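Local structure of amidohydrolase (Xanthomonas campestris pv. campestris, 4DZH) at residues A[81-89]-A[116-127]; A[323-334]-A[401-410]. The protein is a zinc-binding amidohydrolase with a TIM-barrel fold that probably deaminates adenosine-type nucleosides such as 5'-methylthioadenosine. All coordinates share one frame; numbering follows the deposited sequence. Where two conformers were deposited one is given.

Interaction 1. Residues A[81-89]-A[116-127]; sequences HNPMTLLRG and FVADGTTLAIAE. With ZN (zinc ion), chain E.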
loop_
_atom_site.group_PDB
_atom_site.type_symbol
_atom_site.label_atom_id
_atom_site.label_comp_id
_atom_site.label_asym_id
_atom_site.label_seq_id
_atom_site.Cartn_x
_atom_site.Cartn_y
_atom_site.Cartn_z
ATOM N N HIS A 81 -10.817 15.009 2.761
ATOM C CA HIS A 81 -11.259 15.814 3.900
ATOM C C HIS A 81 -9.955 16.211 4.580
ATOM O O HIS A 81 -9.596 15.662 5.622
ATOM C CB HIS A 81 -12.140 15.004 4.875
ATOM C CG HIS A 81 -13.318 14.326 4.235
ATOM N ND1 HIS A 81 -14.359 15.033 3.664
ATOM C CD2 HIS A 81 -13.623 13.015 4.094
ATOM C CE1 HIS A 81 -15.258 14.185 3.190
ATOM N NE2 HIS A 81 -14.818 12.954 3.411
ATOM N N ASN A 82 -9.237 17.133 3.956
ATOM C CA ASN A 82 -7.818 17.261 4.300
ATOM C C ASN A 82 -7.439 17.765 5.726
ATOM O O ASN A 82 -6.399 17.353 6.252
ATOM C CB ASN A 82 -7.041 17.971 3.155
ATOM C CG ASN A 82 -6.474 16.976 2.132
ATOM O OD1 ASN A 82 -6.377 15.743 2.385
ATOM N ND2 ASN A 82 -6.047 17.504 0.981
ATOM N N PRO A 83 -8.285 18.590 6.358
ATOM C CA PRO A 83 -7.966 18.953 7.748
ATOM C C PRO A 83 -7.884 17.726 8.662
ATOM O O PRO A 83 -7.292 17.799 9.726
ATOM C CB PRO A 83 -9.140 19.855 8.155
ATOM C CG PRO A 83 -9.526 20.520 6.863
ATOM C CD PRO A 83 -9.402 19.388 5.825
ATOM N N MET A 84 -8.489 16.605 8.262
ATOM C CA MET A 84 -8.400 15.401 9.073
ATOM C C MET A 84 -6.991 14.764 9.093
ATOM O O MET A 84 -6.788 13.778 9.790
ATOM C CB MET A 84 -9.504 14.394 8.687
ATOM C CG MET A 84 -10.877 15.042 8.645
ATOM S SD MET A 84 -12.259 13.924 8.338
ATOM C CE MET A 84 -12.415 13.101 9.913
ATOM N N THR A 85 -6.000 15.329 8.384
ATOM C CA THR A 85 -4.625 14.900 8.603
ATOM C C THR A 85 -4.286 15.092 10.081
ATOM O O THR A 85 -3.563 14.300 10.660
ATOM C CB THR A 85 -3.591 15.724 7.860
ATOM O OG1 THR A 85 -3.833 17.107 8.146
ATOM C CG2 THR A 85 -3.655 15.486 6.408
ATOM N N LEU A 86 -4.839 16.137 10.703
ATOM C CA LEU A 86 -4.630 16.339 12.149
ATOM C C LEU A 86 -5.287 15.267 13.036
ATOM O O LEU A 86 -4.982 15.168 14.216
ATOM C CB LEU A 86 -5.073 17.776 12.559
ATOM C CG LEU A 86 -4.204 18.863 11.909
ATOM C CD1 LEU A 86 -4.796 20.210 12.267
ATOM C CD2 LEU A 86 -2.737 18.780 12.334
ATOM N N LEU A 87 -6.155 14.427 12.464
ATOM C CA LEU A 87 -6.798 13.354 13.222
ATOM C C LEU A 87 -6.215 11.962 12.808
ATOM O O LEU A 87 -6.859 10.923 12.990
ATOM C CB LEU A 87 -8.315 13.371 13.022
ATOM C CG LEU A 87 -9.032 14.667 13.440
ATOM C CD1 LEU A 87 -10.532 14.434 13.574
ATOM C CD2 LEU A 87 -8.461 15.149 14.738
ATOM N N ARG A 88 -5.003 11.967 12.258
ATOM C CA ARG A 88 -4.406 10.735 11.759
ATOM C C ARG A 88 -4.349 9.648 12.809
ATOM O O ARG A 88 -3.659 9.821 13.803
ATOM C CB ARG A 88 -2.999 11.050 11.246
ATOM C CG ARG A 88 -2.389 9.912 10.406
ATOM C CD ARG A 88 -0.966 10.195 9.988
ATOM N NE ARG A 88 -0.640 11.534 9.473
ATOM C CZ ARG A 88 -0.720 11.922 8.202
ATOM N NH1 ARG A 88 -1.219 11.123 7.247
ATOM N NH2 ARG A 88 -0.276 13.132 7.874
ATOM N N GLY A 89 -5.061 8.528 12.579
ATOM C CA GLY A 89 -5.072 7.401 13.509
ATOM C C GLY A 89 -5.711 7.715 14.849
ATOM O O GLY A 89 -5.400 7.074 15.838
ATOM N N PHE A 116 -7.772 25.319 12.694
ATOM C CA PHE A 116 -7.676 23.878 12.528
ATOM C C PHE A 116 -7.708 23.525 11.032
ATOM O O PHE A 116 -6.902 22.727 10.528
ATOM C CB PHE A 116 -8.822 23.209 13.279
ATOM C CG PHE A 116 -8.921 21.706 13.042
ATOM C CD1 PHE A 116 -8.110 20.818 13.742
ATOM C CD2 PHE A 116 -9.826 21.208 12.112
ATOM C CE1 PHE A 116 -8.191 19.437 13.516
ATOM C CE2 PHE A 116 -9.933 19.809 11.892
ATOM C CZ PHE A 116 -9.117 18.939 12.594
ATOM N N VAL A 117 -8.641 24.143 10.327
ATOM C CA VAL A 117 -8.769 23.847 8.914
ATOM C C VAL A 117 -7.555 24.328 8.135
ATOM O O VAL A 117 -7.057 23.639 7.239
ATOM C CB VAL A 117 -10.071 24.408 8.395
ATOM C CG1 VAL A 117 -10.130 24.384 6.880
ATOM C CG2 VAL A 117 -11.218 23.642 8.997
ATOM N N ALA A 118 -7.043 25.511 8.461
ATOM C CA ALA A 118 -5.855 25.960 7.760
ATOM C C ALA A 118 -4.633 25.071 8.029
ATOM O O ALA A 118 -3.883 24.760 7.099
ATOM C CB ALA A 118 -5.530 27.437 8.091
ATOM N N ASP A 119 -4.413 24.685 9.289
ATOM C CA ASP A 119 -3.222 23.926 9.632
ATOM C C ASP A 119 -3.321 22.506 9.014
ATOM O O ASP A 119 -2.318 21.999 8.467
ATOM C CB ASP A 119 -3.067 23.814 11.146
ATOM C CG ASP A 119 -2.655 25.149 11.805
ATOM O OD1 ASP A 119 -2.308 26.102 11.074
ATOM O OD2 ASP A 119 -2.693 25.202 13.058
ATOM N N GLY A 120 -4.500 21.892 9.118
ATOM C CA GLY A 120 -4.688 20.543 8.605
ATOM C C GLY A 120 -4.561 20.495 7.078
ATOM O O GLY A 120 -3.948 19.584 6.509
ATOM N N THR A 121 -5.100 21.497 6.415
ATOM C CA THR A 121 -4.982 21.588 4.963
ATOM C C THR A 121 -3.539 21.773 4.538
ATOM O O THR A 121 -3.057 21.161 3.557
ATOM C CB THR A 121 -5.848 22.748 4.440
ATOM O OG1 THR A 121 -7.219 22.497 4.804
ATOM C CG2 THR A 121 -5.756 22.820 2.943
ATOM N N THR A 122 -2.817 22.631 5.280
ATOM C CA THR A 122 -1.434 22.886 4.975
ATOM C C THR A 122 -0.570 21.634 5.163
ATOM O O THR A 122 0.278 21.312 4.312
ATOM C CB THR A 122 -0.907 24.040 5.851
ATOM O OG1 THR A 122 -1.692 25.195 5.610
ATOM C CG2 THR A 122 0.538 24.313 5.539
ATOM N N LEU A 123 -0.784 20.919 6.278
ATOM C CA LEU A 123 -0.160 19.626 6.481
ATOM C C LEU A 123 -0.435 18.660 5.289
ATOM O O LEU A 123 0.491 18.043 4.753
ATOM C CB LEU A 123 -0.668 19.025 7.797
ATOM C CG LEU A 123 -0.051 17.672 8.171
ATOM C CD1 LEU A 123 1.485 17.740 8.147
ATOM C CD2 LEU A 123 -0.579 17.282 9.507
ATOM N N ALA A 124 -1.693 18.613 4.851
ATOM C CA ALA A 124 -2.050 17.763 3.725
ATOM C C ALA A 124 -1.333 18.152 2.430
ATOM O O ALA A 124 -0.861 17.277 1.672
ATOM C CB ALA A 124 -3.562 17.769 3.511
ATOM N N ILE A 125 -1.205 19.466 2.192
ATOM C CA ILE A 125 -0.538 19.929 0.986
ATOM C C ILE A 125 0.920 19.421 0.955
ATOM O O ILE A 125 1.391 18.888 -0.053
ATOM C CB ILE A 125 -0.597 21.459 0.893
ATOM C CG1 ILE A 125 -2.016 21.926 0.587
ATOM C CG2 ILE A 125 0.448 21.960 -0.140
ATOM C CD1 ILE A 125 -2.187 23.445 0.757
ATOM N N ALA A 126 1.619 19.491 2.091
ATOM C CA ALA A 126 2.976 18.934 2.152
ATOM C C ALA A 126 2.978 17.414 1.850
ATOM O O ALA A 126 3.813 16.918 1.081
ATOM C CB ALA A 126 3.592 19.244 3.527
ATOM N N GLU A 127 2.068 16.674 2.491
ATOM C CA GLU A 127 2.008 15.239 2.274
ATOM C C GLU A 127 1.663 14.887 0.828
ATOM O O GLU A 127 2.248 13.950 0.236
ATOM C CB GLU A 127 1.011 14.574 3.240
ATOM C CG GLU A 127 0.955 13.051 3.010
ATOM C CD GLU A 127 0.108 12.309 4.007
ATOM O OE1 GLU A 127 -0.373 12.901 4.983
ATOM O OE2 GLU A 127 -0.068 11.091 3.768
HETATM ZN ZN ZN E . -15.585 11.374 2.501
HETATM O O HOH W 1 -16.245 9.586 3.181
#

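Interaction 2. Residues A[323-334]-A[401-410]; sequences DLDMFSENRTAA and LIYAAGRHQV. With MG (magnesium ion), chain B.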
loop_
_atom_site.group_PDB
_atom_site.type_symbol
_atom_site.label_atom_id
_atom_site.label_comp_id
_atom_site.label_asym_id
_atom_site.label_seq_id
_atom_site.Cartn_x
_atom_site.Cartn_y
_atom_site.Cartn_z
ATOM N N ASP A 323 -3.396 7.442 5.379
ATOM C CA ASP A 323 -2.484 8.363 4.673
ATOM C C ASP A 323 -3.151 8.977 3.446
ATOM O O ASP A 323 -4.314 8.690 3.113
ATOM C CB ASP A 323 -1.157 7.712 4.332
ATOM C CG ASP A 323 -1.314 6.421 3.543
ATOM O OD1 ASP A 323 -2.325 6.291 2.817
ATOM O OD2 ASP A 323 -0.384 5.584 3.573
ATOM N N LEU A 324 -2.429 9.889 2.790
ATOM C CA LEU A 324 -2.919 10.527 1.543
ATOM C C LEU A 324 -2.105 9.998 0.378
ATOM O O LEU A 324 -1.772 10.730 -0.565
ATOM C CB LEU A 324 -2.740 12.058 1.597
ATOM C CG LEU A 324 -3.569 12.691 2.706
ATOM C CD1 LEU A 324 -3.246 14.219 2.810
ATOM C CD2 LEU A 324 -5.134 12.445 2.617
ATOM N N ASP A 325 -1.738 8.729 0.437
ATOM C CA ASP A 325 -0.791 8.154 -0.503
ATOM C C ASP A 325 -1.551 7.659 -1.725
ATOM O O ASP A 325 -2.185 6.568 -1.664
ATOM C CB ASP A 325 -0.070 6.974 0.187
ATOM C CG ASP A 325 0.965 6.263 -0.721
ATOM O OD1 ASP A 325 0.954 6.514 -1.950
ATOM O OD2 ASP A 325 1.757 5.449 -0.195
ATOM N N MET A 326 -1.523 8.426 -2.808
ATOM C CA MET A 326 -2.230 7.985 -4.019
ATOM C C MET A 326 -1.517 6.858 -4.731
ATOM O O MET A 326 -2.158 6.122 -5.493
ATOM C CB MET A 326 -2.465 9.166 -4.974
ATOM C CG MET A 326 -3.575 10.081 -4.518
ATOM S SD MET A 326 -5.221 9.366 -4.789
ATOM C CE MET A 326 -5.279 9.307 -6.598
ATOM N N PHE A 327 -0.187 6.687 -4.560
ATOM C CA PHE A 327 0.461 5.528 -5.185
ATOM C C PHE A 327 -0.121 4.251 -4.592
ATOM O O PHE A 327 -0.443 3.308 -5.313
ATOM C CB PHE A 327 1.986 5.558 -4.971
ATOM C CG PHE A 327 2.716 6.445 -5.949
ATOM C CD1 PHE A 327 2.677 7.830 -5.825
ATOM C CD2 PHE A 327 3.450 5.877 -6.979
ATOM C CE1 PHE A 327 3.330 8.648 -6.732
ATOM C CE2 PHE A 327 4.128 6.697 -7.901
ATOM C CZ PHE A 327 4.070 8.053 -7.773
ATOM N N SER A 328 -0.267 4.229 -3.272
ATOM C CA SER A 328 -0.908 3.116 -2.595
ATOM C C SER A 328 -2.359 2.963 -2.970
ATOM O O SER A 328 -2.799 1.847 -3.221
ATOM C CB SER A 328 -0.804 3.262 -1.088
ATOM O OG SER A 328 -1.390 2.134 -0.426
ATOM N N GLU A 329 -3.099 4.069 -2.961
ATOM C CA GLU A 329 -4.520 4.009 -3.296
ATOM C C GLU A 329 -4.729 3.375 -4.697
ATOM O O GLU A 329 -5.661 2.537 -4.896
ATOM C CB GLU A 329 -5.125 5.411 -3.256
ATOM C CG GLU A 329 -6.628 5.298 -3.004
ATOM C CD GLU A 329 -6.967 4.968 -1.593
ATOM O OE1 GLU A 329 -8.073 4.383 -1.381
ATOM O OE2 GLU A 329 -6.194 5.295 -0.673
ATOM N N ASN A 330 -3.866 3.753 -5.648
ATOM C CA ASN A 330 -3.944 3.228 -7.007
ATOM C C ASN A 330 -3.692 1.750 -7.010
ATOM O O ASN A 330 -4.430 0.984 -7.654
ATOM C CB ASN A 330 -2.906 3.868 -7.936
ATOM C CG ASN A 330 -3.154 5.359 -8.197
ATOM O OD1 ASN A 330 -4.248 5.885 -7.991
ATOM N ND2 ASN A 330 -2.124 6.027 -8.721
ATOM N N ARG A 331 -2.620 1.305 -6.325
ATOM C CA ARG A 331 -2.339 -0.127 -6.246
ATOM C C ARG A 331 -3.513 -0.890 -5.605
ATOM O O ARG A 331 -3.918 -1.937 -6.116
ATOM C CB ARG A 331 -1.065 -0.393 -5.463
ATOM C CG ARG A 331 -0.756 -1.889 -5.376
ATOM C CD ARG A 331 -0.638 -2.419 -3.917
ATOM N NE ARG A 331 0.401 -1.623 -3.269
ATOM C CZ ARG A 331 0.164 -0.728 -2.305
ATOM N NH1 ARG A 331 1.158 0.026 -1.858
ATOM N NH2 ARG A 331 -1.064 -0.547 -1.779
ATOM N N THR A 332 -4.067 -0.350 -4.516
ATOM C CA THR A 332 -5.186 -1.033 -3.853
ATOM C C THR A 332 -6.386 -1.123 -4.809
ATOM O O THR A 332 -7.027 -2.201 -4.916
ATOM C CB THR A 332 -5.560 -0.287 -2.583
ATOM O OG1 THR A 332 -4.412 -0.254 -1.701
ATOM C CG2 THR A 332 -6.671 -1.030 -1.865
ATOM N N ALA A 333 -6.660 -0.028 -5.515
ATOM C CA ALA A 333 -7.771 0.006 -6.501
ATOM C C ALA A 333 -7.520 -1.077 -7.547
ATOM O O ALA A 333 -8.422 -1.846 -7.893
ATOM C CB ALA A 333 -7.901 1.374 -7.171
ATOM N N ALA A 334 -6.300 -1.133 -8.054
ATOM C CA ALA A 334 -6.049 -2.049 -9.154
ATOM C C ALA A 334 -6.160 -3.500 -8.712
ATOM O O ALA A 334 -6.681 -4.331 -9.490
ATOM C CB ALA A 334 -4.666 -1.779 -9.762
ATOM N N LEU A 401 4.793 1.755 -12.080
ATOM C CA LEU A 401 4.218 2.899 -11.381
ATOM C C LEU A 401 3.050 2.474 -10.502
ATOM O O LEU A 401 2.830 3.045 -9.411
ATOM C CB LEU A 401 3.706 3.912 -12.408
ATOM C CG LEU A 401 4.877 4.663 -13.030
ATOM C CD1 LEU A 401 4.343 5.497 -14.237
ATOM C CD2 LEU A 401 5.567 5.570 -12.070
ATOM N N ILE A 402 2.317 1.469 -10.942
ATOM C CA ILE A 402 1.136 1.037 -10.193
ATOM C C ILE A 402 1.435 -0.035 -9.142
ATOM O O ILE A 402 0.923 0.044 -8.013
ATOM C CB ILE A 402 0.068 0.550 -11.167
ATOM C CG1 ILE A 402 -0.414 1.714 -12.081
ATOM C CG2 ILE A 402 -1.138 -0.021 -10.420
ATOM C CD1 ILE A 402 -1.175 2.779 -11.316
ATOM N N TYR A 403 2.270 -1.027 -9.476
ATOM C CA TYR A 403 2.408 -2.177 -8.602
ATOM C C TYR A 403 3.696 -2.221 -7.812
ATOM O O TYR A 403 3.883 -3.152 -6.986
ATOM C CB TYR A 403 2.282 -3.470 -9.400
ATOM C CG TYR A 403 0.945 -3.637 -10.139
ATOM C CD1 TYR A 403 -0.269 -3.638 -9.450
ATOM C CD2 TYR A 403 0.912 -3.772 -11.530
ATOM C CE1 TYR A 403 -1.485 -3.781 -10.111
ATOM C CE2 TYR A 403 -0.313 -3.906 -12.212
ATOM C CZ TYR A 403 -1.501 -3.912 -11.488
ATOM O OH TYR A 403 -2.721 -4.059 -12.124
ATOM N N ALA A 404 4.608 -1.300 -8.045
ATOM C CA ALA A 404 5.884 -1.348 -7.287
ATOM C C ALA A 404 6.394 -0.002 -6.735
ATOM O O ALA A 404 7.028 0.032 -5.657
ATOM C CB ALA A 404 7.007 -2.009 -8.134
ATOM N N ALA A 405 6.188 1.104 -7.457
ATOM C CA ALA A 405 6.688 2.385 -7.014
ATOM C C ALA A 405 6.019 2.805 -5.732
ATOM O O ALA A 405 4.776 2.695 -5.591
ATOM C CB ALA A 405 6.427 3.437 -8.091
ATOM N N GLY A 406 6.814 3.306 -4.796
ATOM C CA GLY A 406 6.274 3.958 -3.627
ATOM C C GLY A 406 6.270 5.464 -3.758
ATOM O O GLY A 406 7.019 6.040 -4.543
ATOM N N ARG A 407 5.450 6.131 -2.966
ATOM C CA ARG A 407 5.323 7.567 -3.080
ATOM C C ARG A 407 6.621 8.345 -2.742
ATOM O O ARG A 407 6.773 9.517 -3.142
ATOM C CB ARG A 407 4.167 8.064 -2.226
ATOM C CG ARG A 407 4.345 7.805 -0.791
ATOM C CD ARG A 407 3.337 8.686 -0.074
ATOM N NE ARG A 407 3.262 8.297 1.330
ATOM C CZ ARG A 407 2.411 8.821 2.206
ATOM N NH1 ARG A 407 1.559 9.856 1.872
ATOM N NH2 ARG A 407 2.424 8.289 3.457
ATOM N N HIS A 408 7.546 7.693 -2.032
ATOM C CA HIS A 408 8.791 8.361 -1.666
ATOM C C HIS A 408 9.703 8.410 -2.876
ATOM O O HIS A 408 10.743 9.087 -2.819
ATOM C CB HIS A 408 9.470 7.580 -0.547
ATOM C CG HIS A 408 9.847 6.194 -0.965
ATOM N ND1 HIS A 408 8.940 5.150 -1.014
ATOM C CD2 HIS A 408 11.032 5.677 -1.382
ATOM C CE1 HIS A 408 9.550 4.048 -1.432
ATOM N NE2 HIS A 408 10.820 4.341 -1.661
ATOM N N GLN A 409 9.327 7.744 -3.971
ATOM C CA GLN A 409 10.135 7.846 -5.191
ATOM C C GLN A 409 9.806 9.084 -5.997
ATOM O O GLN A 409 10.445 9.332 -7.028
ATOM C CB GLN A 409 9.979 6.627 -6.050
ATOM C CG GLN A 409 10.471 5.372 -5.268
ATOM C CD GLN A 409 10.397 4.151 -6.102
ATOM O OE1 GLN A 409 9.639 3.227 -5.788
ATOM N NE2 GLN A 409 11.204 4.096 -7.166
ATOM N N VAL A 410 8.768 9.812 -5.599
ATOM C CA VAL A 410 8.538 11.119 -6.228
ATOM C C VAL A 410 9.677 12.065 -5.892
ATOM O O VAL A 410 9.977 12.288 -4.716
ATOM C CB VAL A 410 7.179 11.714 -5.746
ATOM C CG1 VAL A 410 6.999 13.162 -6.225
ATOM C CG2 VAL A 410 6.009 10.803 -6.234
HETATM MG MG MG B . -3.425 4.634 2.299
HETATM O O HOH W 2 2.273 5.097 3.828
HETATM O O HOH W 3 -1.528 3.787 1.797
HETATM O O HOH W 4 0.984 11.657 -0.708
HETATM O O HOH W 5 3.637 4.286 -1.477
HETATM O O HOH W 6 -3.715 5.559 0.495
HETATM O O HOH W 7 0.457 3.917 -8.069
HETATM O O HOH W 8 2.454 -4.084 -4.262
HETATM O O HOH W 9 3.019 -1.160 -4.408
HETATM O O HOH W 10 -3.163 3.634 4.202
#

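Interaction 1. Residues A[81-89]-A[116-127]
Pro83 and Gly120 bring the two backbones together, their CA atoms 3.7 Å apart: a short 3-10 turn, residues 82-86, is pressed against the helix that contains 116-127. Gly120 makes this possible, since a CB there would run into Pro83 CA. Beside this close point the Pro83 ring lies alongside Val117 and Thr121, with CG 3.9 Å from Val117 CG1. Leu86 lies against Phe116, its CB and CD1 both 3.7 Å from Phe116 CE1. On the next turn of the helix Ala124 CB abuts the amide of Asn82, whose ND2 bonds to Tyr150 OH. Thr85 OG1 sits 3.0 Å from Gly120 O and 3.2 Å from Asn82 O. At the far end Arg88 grips Glu127 end-on: NH1 and NH2 both donate to the single atom OE1, at 3.0 and 2.9 Å, on its syn side and near the guanidinium plane, while Arg407 salt-bridges OE2. The bend at chi3 (-45°) turns the guanidinium toward the glutamate, and NE binds Gln392 O of the second subunit. His81 NE2 binds a zinc also held by His79, His228 and Asp316; His79 and His81 form the HxH motif that ends the first barrel strand in amidohydrolases.

Interaction 2. Residues A[323-334]-A[401-410]
Phe327 and Arg407, the most deeply engaged residues, meet with the arginine backbone above the ring: Arg407 CA stands 4.2 Å from the Phe327 centroid, 28° off the normal, a CH-pi contact. The ring also touches Val410, whose CG2 comes within 3.5 Å of Phe327 CE1. Arg407, its CG between the backbone N and carbonyl carbon (chi1 62°), runs extended from CG to NE over the carboxylate of Asp325. The two planes are stacked only 9° apart, and Asp325 OD2 lies 3.6 Å from Arg407 NE well out of the guanidinium plane, so the attraction is one of charge alone. The guanidinium has other partners: NH1 meets water 4 in plane and forms a salt bridge with Glu127. Asp325 caps the helix, its OD1 accepting a nearly straight bond from Ser328 N, 2.9 Å away and above the carboxylate plane, and water 5 joins its OD2 to Arg407 N. Ile402, third in buried surface, sends CD1 to Asn330 CB and CG2 to Ala334 CB, each at 4.0 Å. The contact thus seats the start of helix 326-341 on the end of helix 397-403 and the turn leading into strand 410-415, beside helix 349-363.

Glu127 joins the two contacts, illustrating how one buried carboxylate can serve several chain segments. Its OE1 belongs to interaction 1, while OE2 turns to interaction 2, 2.8 Å from Arg407 NH1 in a salt bridge and 2.8 Å from Leu324 N in a probable hydrogen bond. Asn82 OD1 packs on Leu324 CD1 nearby, although the centres of the contacts are about 20 Å apart. Each contact also carries a metal ligand: His81 binds zinc with His79, His228 and Asp316, and Asp323 binds magnesium with Glu289 and Asn321. The Glu127 side chain lies about 7 Å from that magnesium, and the side chain of Leu324 about 11 Å from that zinc. Both contacts touch the second subunit.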